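Local coordinates for Alpha/beta hydrolase fold protein (Ochrobactrum, PDB 4G9E), which hydrolyses N-acyl homoserine lactones, opening the lactone ring of these bacterial signal molecules, as an AHL-lactonase of the alpha/beta-hydrolase fold, at residues A[145-150]-A[158-163]. Residues are numbered along the deposited sequence; the frame is centred on the assembly and turned at random. Where two conformers were deposited one is given.
Sequences ALAGQE and ESYARS. With C4L (N-butanoyl-L-homoserine), chain C.
Leu-146 and Tyr-160 bring the two segments closest, their CA atoms 7.1 Å apart. Residues 145-147 have helical backbone angles in the loop that precedes helix 154-165, and the turn is tied by Gln-149 N to Leu-146 O at 3.0 Å; residues 158-163 are regular helix. No hydrogen bond links the two, and the contact is made mainly by side chains. The side chains of Leu-146 and Tyr-160 run antiparallel alongside each other: Leu-146 CB comes obliquely on the ring at Tyr-160 CD1, 3.8 Å away, while Leu-146 CD1 reaches back to Tyr-160 CB at 4.1 Å. With CG anti to the backbone N (chi1 -160°), the tyrosine stretches from its helix toward Ala-147 and the ligand, and Tyr-160 OH ends 3.8 Å from Ala-147 CB. Both segments belong to the mostly helical insertion that follows strand 120-124 and precedes strand 211-216 in the chain, where the alpha/beta-hydrolase fold usually carries its cap; Ala-147 and Tyr-160 line part of the pocket for N-butanoyl-L-homoserine. Tyr-160 OH and the ligand hydroxyl O3 share a hydrogen bond of 2.8 Å, O3 lying at the edge of the ring near its plane, and Ala-147 CB touches O3 at 3.5 Å. A phenylalanine in place of Tyr-160 lacks the hydroxyl and would probably leave ligand O3 without this hydrogen-bond partner. Asn-33 joins loop and ligand, its ND2 bonded to Ala-147 O and its backbone N to the ligand, which also bonds to His-248 NE2 of the probable Ser-His-Glu triad.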
loop_
_atom_site.group_PDB
_atom_site.type_symbol
_atom_site.label_atom_id
_atom_site.label_comp_id
_atom_site.label_asym_id
_atom_site.label_seq_id
_atom_site.Cartn_x
_atom_site.Cartn_y
_atom_site.Cartn_z
ATOM N N ALA A 145 -1.239 -16.933 -6.230
ATOM C CA ALA A 145 -0.456 -17.978 -5.588
ATOM C C ALA A 145 1.002 -17.565 -5.392
ATOM O O ALA A 145 1.673 -18.041 -4.480
ATOM C CB ALA A 145 -0.542 -19.266 -6.394
ATOM N N LEU A 146 1.491 -16.681 -6.255
ATOM C CA LEU A 146 2.879 -16.227 -6.193
ATOM C C LEU A 146 3.154 -15.258 -5.040
ATOM O O LEU A 146 4.307 -15.058 -4.666
ATOM C CB LEU A 146 3.288 -15.566 -7.513
ATOM C CG LEU A 146 3.398 -16.494 -8.722
ATOM C CD1 LEU A 146 3.721 -15.685 -9.969
ATOM C CD2 LEU A 146 4.452 -17.565 -8.488
ATOM N N ALA A 147 2.103 -14.645 -4.498
ATOM C CA ALA A 147 2.257 -13.649 -3.434
ATOM C C ALA A 147 3.077 -14.159 -2.246
ATOM O O ALA A 147 3.793 -13.393 -1.602
ATOM C CB ALA A 147 0.894 -13.148 -2.965
ATOM N N GLY A 148 2.966 -15.454 -1.964
ATOM C CA GLY A 148 3.671 -16.061 -0.848
ATOM C C GLY A 148 4.759 -17.035 -1.243
ATOM O O GLY A 148 5.226 -17.814 -0.416
ATOM N N GLN A 149 5.168 -16.991 -2.507
ATOM C CA GLN A 149 6.180 -17.911 -3.017
ATOM C C GLN A 149 7.565 -17.274 -2.982
ATOM O O GLN A 149 7.783 -16.228 -3.584
ATOM C CB GLN A 149 5.836 -18.331 -4.445
ATOM C CG GLN A 149 6.805 -19.333 -5.058
ATOM C CD GLN A 149 6.296 -19.871 -6.376
ATOM O OE1 GLN A 149 5.202 -20.430 -6.442
ATOM N NE2 GLN A 149 7.072 -19.681 -7.438
ATOM N N GLU A 150 8.502 -17.912 -2.284
ATOM C CA GLU A 150 9.834 -17.335 -2.137
ATOM C C GLU A 150 10.617 -17.254 -3.444
ATOM O O GLU A 150 11.148 -16.199 -3.790
ATOM C CB GLU A 150 10.656 -18.082 -1.086
ATOM C CG GLU A 150 12.100 -17.627 -1.075
ATOM C CD GLU A 150 12.865 -18.100 0.133
ATOM O OE1 GLU A 150 12.230 -18.533 1.114
ATOM O OE2 GLU A 150 14.109 -18.032 0.104
ATOM N N GLU A 158 7.806 -12.120 -14.497
ATOM C CA GLU A 158 7.031 -11.433 -15.516
ATOM C C GLU A 158 5.531 -11.532 -15.256
ATOM O O GLU A 158 4.814 -10.530 -15.336
ATOM C CB GLU A 158 7.356 -11.965 -16.910
ATOM C CG GLU A 158 6.499 -11.296 -17.959
ATOM C CD GLU A 158 6.929 -11.596 -19.372
ATOM O OE1 GLU A 158 7.912 -12.340 -19.570
ATOM O OE2 GLU A 158 6.271 -11.076 -20.287
ATOM N N SER A 159 5.051 -12.727 -14.922
ATOM C CA SER A 159 3.624 -12.903 -14.687
ATOM C C SER A 159 3.156 -12.064 -13.506
ATOM O O SER A 159 2.118 -11.408 -13.581
ATOM C CB SER A 159 3.269 -14.371 -14.461
ATOM O OG SER A 159 1.877 -14.579 -14.633
ATOM N N TYR A 160 3.920 -12.090 -12.416
ATOM C CA TYR A 160 3.549 -11.324 -11.235
ATOM C C TYR A 160 3.602 -9.825 -11.509
ATOM O O TYR A 160 2.695 -9.090 -11.126
ATOM C CB TYR A 160 4.423 -11.689 -10.026
ATOM C CG TYR A 160 3.788 -11.302 -8.708
ATOM C CD1 TYR A 160 2.615 -11.911 -8.285
ATOM C CD2 TYR A 160 4.346 -10.322 -7.894
ATOM C CE1 TYR A 160 2.016 -11.564 -7.097
ATOM C CE2 TYR A 160 3.749 -9.969 -6.687
ATOM C CZ TYR A 160 2.583 -10.595 -6.302
ATOM O OH TYR A 160 1.976 -10.252 -5.118
ATOM N N ALA A 161 4.667 -9.372 -12.161
ATOM C CA ALA A 161 4.811 -7.954 -12.482
ATOM C C ALA A 161 3.675 -7.468 -13.371
ATOM O O ALA A 161 3.102 -6.394 -13.149
ATOM C CB ALA A 161 6.148 -7.693 -13.148
ATOM N N ARG A 162 3.353 -8.251 -14.396
ATOM C CA ARG A 162 2.304 -7.846 -15.320
ATOM C C ARG A 162 0.936 -7.806 -14.642
ATOM O O ARG A 162 0.162 -6.883 -14.861
ATOM C CB ARG A 162 2.281 -8.754 -16.550
ATOM C CG ARG A 162 3.461 -8.535 -17.482
ATOM C CD ARG A 162 3.289 -9.300 -18.780
ATOM N NE ARG A 162 4.412 -9.093 -19.694
ATOM C CZ ARG A 162 4.546 -8.047 -20.502
ATOM N NH1 ARG A 162 3.618 -7.102 -20.523
ATOM N NH2 ARG A 162 5.608 -7.947 -21.294
ATOM N N SER A 163 0.640 -8.803 -13.816
ATOM C CA SER A 163 -0.675 -8.870 -13.184
ATOM C C SER A 163 -0.850 -7.828 -12.078
ATOM O O SER A 163 -1.920 -7.246 -11.932
ATOM C CB SER A 163 -0.955 -10.276 -12.650
ATOM O OG SER A 163 0.022 -10.663 -11.703
HETATM O O1 C4L C . -0.036 -6.580 -4.869
HETATM C C4 C4L C . 0.061 -7.020 -3.698
HETATM O O2 C4L C . 0.614 -6.389 -2.769
HETATM C C3 C4L C . -0.488 -8.391 -3.378
HETATM C C2 C4L C . -1.615 -8.782 -4.342
HETATM C C1 C4L C . -1.854 -10.283 -4.372
HETATM O O3 C4L C . -0.769 -10.941 -5.045
HETATM N N1 C4L C . -1.014 -8.476 -2.011
HETATM C C5 C4L C . -0.366 -9.113 -1.031
HETATM O O4 C4L C . 0.703 -9.689 -1.192
HETATM C C6 C4L C . -1.026 -9.119 0.328
HETATM C C7 C4L C . -1.020 -10.539 0.886
HETATM C C8 C4L C . -1.864 -11.497 0.056
#